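Side-chain contacts in Asp (Solanum tuberosum, PDB 3RFI), which is the saposin-like domain of a plant aspartic protease and probably interacts with membrane lipids, as many saposin-like proteins do: residues M21-D24 / L25-G29; E90-K93 / E94-E98; Y99-Q102 / L103-I107. All coordinates share one frame; numbering follows the deposited sequence.

Contact 1: M21-D24 / L25-G29; sequences MIWD and LLVSG
Val27 sets its CG2 methyl over one face of the Trp23 indole, one turn back along helix 6-29, in a CH-pi contact. The methyl carbon lies 3.7 Å from the centroid of the five-membered ring, 22° off the ring normal, and Trp23 CE2 is its nearest ring atom, 3.5 Å from Val27 CG2. A chi1 of 175° in Trp23 swings the indole to the side of its own carbonyl carbon, where the following turn can meet it. Leu26 completes the apolar group obliquely, its CD1 lying 3.8 Å from Trp23 CZ3. In this all-helical saposin-like domain the same indole also packs on Thr92, Lys93 and Val96 of helix 90-104, while its NE1 is hydrogen-bonded to Leu87 O. With an alanine in place of Trp23, Leu87 O would probably lose its donor and a gap would open between Val27 and helix 90-104. Most polar contacts across the turn are backbone bonds. Val27 N gives a nearly straight bond to Trp23 O (2.9 Å), and Ser28 N donates to Asp24 O over 2.7 Å. A water joins Asp24 O, to which it donates at 2.8 Å, with Ser28 OG at 2.7 Å.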
loop_
_atom_site.group_PDB
_atom_site.type_symbol
_atom_site.label_atom_id
_atom_site.label_comp_id
_atom_site.label_asym_id
_atom_site.label_seq_id
_atom_site.Cartn_x
_atom_site.Cartn_y
_atom_site.Cartn_z
ATOM N N MET A 21 8.893 -6.367 0.170
ATOM C CA MET A 21 8.213 -7.056 1.248
ATOM C C MET A 21 7.269 -6.107 2.004
ATOM O O MET A 21 6.106 -6.439 2.315
ATOM C CB MET A 21 9.241 -7.610 2.180
ATOM C CG MET A 21 8.710 -8.359 3.362
ATOM S SD MET A 21 9.989 -9.317 4.132
ATOM C CE MET A 21 9.093 -9.697 5.641
ATOM N N ILE A 22 7.757 -4.911 2.301
ATOM C CA ILE A 22 6.934 -3.971 3.030
ATOM C C ILE A 22 5.728 -3.541 2.203
ATOM O O ILE A 22 4.609 -3.493 2.722
ATOM C CB ILE A 22 7.765 -2.752 3.488
ATOM C CG1 ILE A 22 8.866 -3.222 4.490
ATOM C CG2 ILE A 22 6.870 -1.538 3.860
ATOM C CD1 ILE A 22 9.984 -2.165 4.776
ATOM N N TRP A 23 5.962 -3.221 0.938
ATOM C CA TRP A 23 4.887 -2.835 0.056
ATOM C C TRP A 23 3.881 -3.962 -0.034
ATOM O O TRP A 23 2.684 -3.712 -0.020
ATOM C CB TRP A 23 5.425 -2.601 -1.355
ATOM C CG TRP A 23 4.362 -2.306 -2.327
ATOM C CD1 TRP A 23 3.976 -3.067 -3.412
ATOM C CD2 TRP A 23 3.557 -1.136 -2.334
ATOM N NE1 TRP A 23 2.934 -2.416 -4.092
ATOM C CE2 TRP A 23 2.660 -1.239 -3.433
ATOM C CE3 TRP A 23 3.468 -0.017 -1.479
ATOM C CZ2 TRP A 23 1.741 -0.225 -3.744
ATOM C CZ3 TRP A 23 2.543 0.949 -1.774
ATOM C CH2 TRP A 23 1.691 0.838 -2.871
ATOM N N ASP A 24 4.353 -5.202 -0.150
ATOM C CA ASP A 24 3.422 -6.335 -0.199
ATOM C C ASP A 24 2.486 -6.394 1.017
ATOM O O ASP A 24 1.257 -6.650 0.933
ATOM C CB ASP A 24 4.201 -7.616 -0.366
ATOM C CG ASP A 24 4.741 -7.781 -1.817
ATOM O OD1 ASP A 24 5.410 -8.784 -2.059
ATOM O OD2 ASP A 24 4.520 -6.896 -2.695
ATOM N N LEU A 25 3.085 -6.124 2.155
ATOM C CA LEU A 25 2.392 -6.128 3.410
ATOM C C LEU A 25 1.445 -4.952 3.529
ATOM O O LEU A 25 0.410 -5.109 4.118
ATOM C CB LEU A 25 3.372 -6.157 4.602
ATOM C CG LEU A 25 4.135 -7.487 4.719
ATOM C CD1 LEU A 25 5.400 -7.309 5.576
ATOM C CD2 LEU A 25 3.264 -8.650 5.255
ATOM N N LEU A 26 1.823 -3.797 2.998
ATOM C CA LEU A 26 0.989 -2.611 3.039
ATOM C C LEU A 26 -0.253 -2.984 2.240
ATOM O O LEU A 26 -1.356 -2.804 2.713
ATOM C CB LEU A 26 1.694 -1.393 2.400
ATOM C CG LEU A 26 1.015 -0.029 2.380
ATOM C CD1 LEU A 26 2.096 1.016 2.038
ATOM C CD2 LEU A 26 -0.028 -0.042 1.238
ATOM N N VAL A 27 -0.030 -3.500 1.045
ATOM C CA VAL A 27 -1.079 -3.881 0.147
ATOM C C VAL A 27 -1.989 -4.965 0.792
ATOM O O VAL A 27 -3.228 -4.809 0.827
ATOM C CB VAL A 27 -0.529 -4.289 -1.223
ATOM C CG1 VAL A 27 -1.682 -4.755 -2.158
ATOM C CG2 VAL A 27 0.157 -3.102 -1.893
ATOM N N SER A 28 -1.388 -6.023 1.326
ATOM C CA SER A 28 -2.152 -7.144 1.883
ATOM C C SER A 28 -2.824 -6.805 3.206
ATOM O O SER A 28 -3.825 -7.470 3.604
ATOM C CB SER A 28 -1.264 -8.384 2.044
ATOM O OG SER A 28 -1.036 -8.947 0.759
ATOM N N GLY A 29 -2.306 -5.764 3.873
ATOM C CA GLY A 29 -2.885 -5.314 5.137
ATOM C C GLY A 29 -4.176 -4.519 4.917
ATOM O O GLY A 29 -4.977 -4.378 5.823
HETATM O O HOH W 1 0.481 -8.053 -1.350
#

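Contact 2: E90-K93 / E94-E98; sequences EGTK and EKVLE
Glu90 and Glu94, one helical turn apart, bring their carboxylates together, with Glu90 OE2 only 2.7 Å from Glu94 OE2 and the two planes turned 47° against each other. Oxygens this close suggest that one of the acids holds a proton, which would ease the repulsion. A bend at chi2 (-43°) folds Glu90 back so that its other oxygen, OE1, also meets Lys93 NZ, receiving a weak bond at 3.2 Å that is part of a salt bridge and may temper the local negative charge. In the backbone, Glu94 N donates to Glu90 O over 2.8 Å. Gly91, which adds no side chain, offers its O to Lys95 N at 3.0 Å. Thr92 O accepts from Val96 N, and the CG2 methyl of Val96 comes within 3.2 Å of that same Thr92 O. Lys93 O takes the straightest of these bonds, from Leu97 N at 175°; the Lys93 and Leu97 side chains run side by side, with Lys93 CG 4.0 Å from Leu97 CD1. Residues 90-98 form the opening turns of helix 90-104. Thr92 OG1 is hydrogen-bonded to Gln86 of helix 71-87, while Thr92, Lys93 and Val96 pack on Trp23, and Leu97 on Glu20, two residues of helix 6-29.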
loop_
_atom_site.group_PDB
_atom_site.type_symbol
_atom_site.label_atom_id
_atom_site.label_comp_id
_atom_site.label_asym_id
_atom_site.label_seq_id
_atom_site.Cartn_x
_atom_site.Cartn_y
_atom_site.Cartn_z
ATOM N N GLU A 90 3.281 -4.544 -11.132
ATOM C CA GLU A 90 4.732 -4.191 -11.162
ATOM C C GLU A 90 5.029 -2.698 -11.250
ATOM O O GLU A 90 5.795 -2.161 -10.450
ATOM C CB GLU A 90 5.482 -4.884 -12.332
ATOM C CG GLU A 90 6.219 -6.155 -11.984
ATOM C CD GLU A 90 6.997 -6.097 -10.660
ATOM O OE1 GLU A 90 6.635 -6.898 -9.770
ATOM O OE2 GLU A 90 7.958 -5.301 -10.507
ATOM N N GLY A 91 4.446 -2.053 -12.259
ATOM C CA GLY A 91 4.575 -0.622 -12.438
ATOM C C GLY A 91 4.290 0.163 -11.168
ATOM O O GLY A 91 5.023 1.069 -10.824
ATOM N N THR A 92 3.208 -0.180 -10.470
ATOM C CA THR A 92 2.812 0.577 -9.302
ATOM C C THR A 92 3.821 0.401 -8.148
ATOM O O THR A 92 4.274 1.380 -7.563
ATOM C CB THR A 92 1.406 0.188 -8.880
ATOM O OG1 THR A 92 0.511 0.533 -9.940
ATOM C CG2 THR A 92 1.004 0.883 -7.547
ATOM N N LYS A 93 4.156 -0.853 -7.854
ATOM C CA LYS A 93 5.180 -1.210 -6.885
ATOM C C LYS A 93 6.468 -0.480 -7.192
ATOM O O LYS A 93 7.040 0.139 -6.304
ATOM C CB LYS A 93 5.422 -2.729 -6.902
ATOM C CG LYS A 93 6.699 -3.162 -6.158
ATOM C CD LYS A 93 7.247 -4.522 -6.686
ATOM C CE LYS A 93 6.118 -5.550 -6.876
ATOM N NZ LYS A 93 6.546 -6.931 -6.563
ATOM N N GLU A 94 6.918 -0.528 -8.448
ATOM C CA GLU A 94 8.234 0.027 -8.790
ATOM C C GLU A 94 8.205 1.565 -8.636
ATOM O O GLU A 94 9.187 2.179 -8.204
ATOM C CB GLU A 94 8.667 -0.373 -10.202
ATOM C CG GLU A 94 8.824 -1.918 -10.444
ATOM C CD GLU A 94 9.006 -2.286 -11.951
ATOM O OE1 GLU A 94 9.279 -1.382 -12.771
ATOM O OE2 GLU A 94 8.854 -3.476 -12.336
ATOM N N LYS A 95 7.068 2.171 -8.980
ATOM C CA LYS A 95 6.897 3.625 -8.869
ATOM C C LYS A 95 6.969 3.993 -7.381
ATOM O O LYS A 95 7.585 4.984 -6.990
ATOM C CB LYS A 95 5.511 3.993 -9.429
ATOM C CG LYS A 95 5.134 5.468 -9.432
ATOM C CD LYS A 95 4.089 5.678 -10.543
ATOM C CE LYS A 95 3.189 6.855 -10.265
ATOM N NZ LYS A 95 3.956 8.137 -10.355
ATOM N N VAL A 96 6.342 3.184 -6.543
ATOM C CA VAL A 96 6.277 3.530 -5.151
ATOM C C VAL A 96 7.657 3.377 -4.539
ATOM O O VAL A 96 8.093 4.260 -3.815
ATOM C CB VAL A 96 5.316 2.644 -4.388
ATOM C CG1 VAL A 96 5.445 2.902 -2.869
ATOM C CG2 VAL A 96 3.893 2.971 -4.804
ATOM N N LEU A 97 8.328 2.260 -4.804
ATOM C CA LEU A 97 9.695 2.060 -4.274
ATOM C C LEU A 97 10.695 3.116 -4.748
ATOM O O LEU A 97 11.517 3.579 -3.963
ATOM C CB LEU A 97 10.187 0.649 -4.504
ATOM C CG LEU A 97 9.295 -0.428 -3.865
ATOM C CD1 LEU A 97 9.886 -1.815 -4.098
ATOM C CD2 LEU A 97 9.122 -0.171 -2.386
ATOM N N GLU A 98 10.610 3.504 -6.017
ATOM C CA GLU A 98 11.459 4.534 -6.559
ATOM C C GLU A 98 11.149 5.876 -5.869
ATOM O O GLU A 98 12.047 6.580 -5.481
ATOM C CB GLU A 98 11.319 4.619 -8.091
ATOM C CG GLU A 98 12.213 5.635 -8.762
ATOM C CD GLU A 98 13.639 5.526 -8.291
ATOM O OE1 GLU A 98 14.235 6.582 -7.988
ATOM O OE2 GLU A 98 14.148 4.384 -8.194
#

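Contact 3: Y99-Q102 / L103-I107; sequences YVNQ and LCEKI
Glu105 reaches back over the preceding turn to Asn101 and Gln102, near the end of helix 90-104 of the saposin-like fold, beside a type I beta turn from Cys104 to Ile107. Its side chain can be followed outward. Glu105 CB rests 3.5 Å from Gln102 O, and CG lies 3.4 Å from Asn101 O, the carbonyl that also accepts the backbone N-H of Glu105. With CG beside its own backbone N (chi1 -63°) and the chain extended beyond it (chi2 172°), the carboxylate is carried back across the Asn101 amide. The two flat groups are turned 64° to each other, and Glu105 OE1 stands 3.5 Å from Asn101 ND2. A water joins them instead: it accepts from Asn101 ND2 at 2.7 Å and donates to Glu105 OE1 at 3.2 Å. The other carboxylate oxygen, Glu105 OE2, turns to the end of the Gln102 side chain. Glu105 also touches Lys12 of helix 6-29.

The other contacts differ in kind. Tyr99 and Leu103 make a close apolar pair, Leu103 CD1 approaching Tyr99 CE1 obliquely at 3.3 Å, with CZ of the same ring close behind. On the buried side Cys104 forms the disulfide with Cys11, which ties this helix end to helix 6-29. Its SG lies 3.3 Å from Val100 O, and that carbonyl is the acceptor for Cys104 N. Val100 itself leans on Val15, so the covalent link and the packing join the same two helices, and Cys104 O adds a hydrogen bond to Ser8 OG. The Lys106 side chain passes Gln102 O, CG closest; a second water accepts from Lys106 NZ and sits 2.6 Å from Gln102 O.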
loop_
_atom_site.group_PDB
_atom_site.type_symbol
_atom_site.label_atom_id
_atom_site.label_comp_id
_atom_site.label_asym_id
_atom_site.label_seq_id
_atom_site.Cartn_x
_atom_site.Cartn_y
_atom_site.Cartn_z
ATOM N N TYR A 99 9.875 6.210 -5.722
ATOM C CA TYR A 99 9.502 7.427 -4.957
ATOM C C TYR A 99 10.143 7.470 -3.563
ATOM O O TYR A 99 10.714 8.496 -3.142
ATOM C CB TYR A 99 7.971 7.446 -4.790
ATOM C CG TYR A 99 7.450 8.634 -4.046
ATOM C CD1 TYR A 99 7.159 8.545 -2.698
ATOM C CD2 TYR A 99 7.253 9.858 -4.705
ATOM C CE1 TYR A 99 6.642 9.616 -2.012
ATOM C CE2 TYR A 99 6.748 10.945 -4.045
ATOM C CZ TYR A 99 6.456 10.823 -2.678
ATOM O OH TYR A 99 5.977 11.905 -2.004
ATOM N N VAL A 100 10.011 6.378 -2.825
ATOM C CA VAL A 100 10.565 6.281 -1.467
ATOM C C VAL A 100 12.088 6.386 -1.524
ATOM O O VAL A 100 12.704 7.099 -0.717
ATOM C CB VAL A 100 10.193 4.966 -0.818
ATOM C CG1 VAL A 100 10.913 4.803 0.544
ATOM C CG2 VAL A 100 8.651 4.892 -0.703
ATOM N N ASN A 101 12.680 5.668 -2.475
ATOM C CA ASN A 101 14.104 5.699 -2.580
ATOM C C ASN A 101 14.621 7.133 -2.847
ATOM O O ASN A 101 15.630 7.540 -2.279
ATOM C CB ASN A 101 14.541 4.775 -3.725
ATOM C CG ASN A 101 15.981 4.391 -3.607
ATOM O OD1 ASN A 101 16.420 3.960 -2.530
ATOM N ND2 ASN A 101 16.745 4.553 -4.694
ATOM N N GLN A 102 13.953 7.868 -3.754
ATOM C CA GLN A 102 14.372 9.229 -4.044
ATOM C C GLN A 102 14.292 10.077 -2.759
ATOM O O GLN A 102 15.097 10.951 -2.561
ATOM C CB GLN A 102 13.506 9.857 -5.146
ATOM C CG GLN A 102 13.690 9.203 -6.534
ATOM C CD GLN A 102 14.970 9.595 -7.285
ATOM O OE1 GLN A 102 16.045 9.799 -6.695
ATOM N NE2 GLN A 102 14.855 9.685 -8.637
ATOM N N LEU A 103 13.299 9.827 -1.910
ATOM C CA LEU A 103 13.193 10.501 -0.603
ATOM C C LEU A 103 14.288 10.081 0.393
ATOM O O LEU A 103 14.825 10.941 1.099
ATOM C CB LEU A 103 11.787 10.325 -0.009
ATOM C CG LEU A 103 10.779 11.219 -0.711
ATOM C CD1 LEU A 103 9.369 10.623 -0.503
ATOM C CD2 LEU A 103 10.842 12.670 -0.171
ATOM N N CYS A 104 14.651 8.788 0.427
ATOM C CA CYS A 104 15.785 8.354 1.240
ATOM C C CYS A 104 16.990 9.212 0.911
ATOM O O CYS A 104 17.741 9.595 1.818
ATOM C CB CYS A 104 16.213 6.917 0.924
ATOM S SG CYS A 104 14.965 5.755 1.296
ATOM N N GLU A 105 17.195 9.464 -0.384
ATOM C CA GLU A 105 18.365 10.216 -0.872
ATOM C C GLU A 105 18.315 11.678 -0.475
ATOM O O GLU A 105 19.310 12.375 -0.570
ATOM C CB GLU A 105 18.505 10.094 -2.394
ATOM C CG GLU A 105 18.759 8.646 -2.819
ATOM C CD GLU A 105 18.711 8.419 -4.322
ATOM O OE1 GLU A 105 18.995 7.266 -4.750
ATOM O OE2 GLU A 105 18.408 9.387 -5.080
ATOM N N LYS A 106 17.157 12.136 -0.012
ATOM C CA LYS A 106 16.994 13.490 0.470
ATOM C C LYS A 106 17.186 13.648 1.984
ATOM O O LYS A 106 17.066 14.757 2.518
ATOM C CB LYS A 106 15.656 14.041 -0.022
ATOM C CG LYS A 106 15.696 14.291 -1.530
ATOM C CD LYS A 106 14.415 14.905 -2.019
ATOM C CE LYS A 106 14.585 15.334 -3.466
ATOM N NZ LYS A 106 14.608 14.098 -4.340
ATOM N N ILE A 107 17.418 12.524 2.671
ATOM C CA ILE A 107 17.657 12.530 4.098
ATOM C C ILE A 107 19.100 12.987 4.332
ATOM O O ILE A 107 20.020 12.353 3.851
ATOM C CB ILE A 107 17.444 11.118 4.741
ATOM C CG1 ILE A 107 16.006 10.645 4.507
ATOM C CG2 ILE A 107 17.730 11.174 6.296
ATOM C CD1 ILE A 107 15.804 9.181 4.873
HETATM O O HOH W 2 19.427 4.102 -4.577
HETATM O O HOH W 3 16.551 11.929 -4.494
#

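How the contacts relate
The three contacts illustrate how the same contact between residues about one helical turn apart changes its chemistry with its place in a fold. Contact 1, on helix 6-29 and partly buried, is dominated by an aromatic side chain and its apolar neighbours. Contacts 2 and 3 lie on the surface and share helix 90-104, the first at its start and the second at its end. Acids and a lysine mark the start; waters, a tyrosine-leucine pair and a disulfide mark the end. Contact 1 touches contact 2 through Trp23, whose CH2 lies 3.6 Å from Val96 CG2, whereas contacts 1 and 3 stay about 7 Å apart at their nearest atoms.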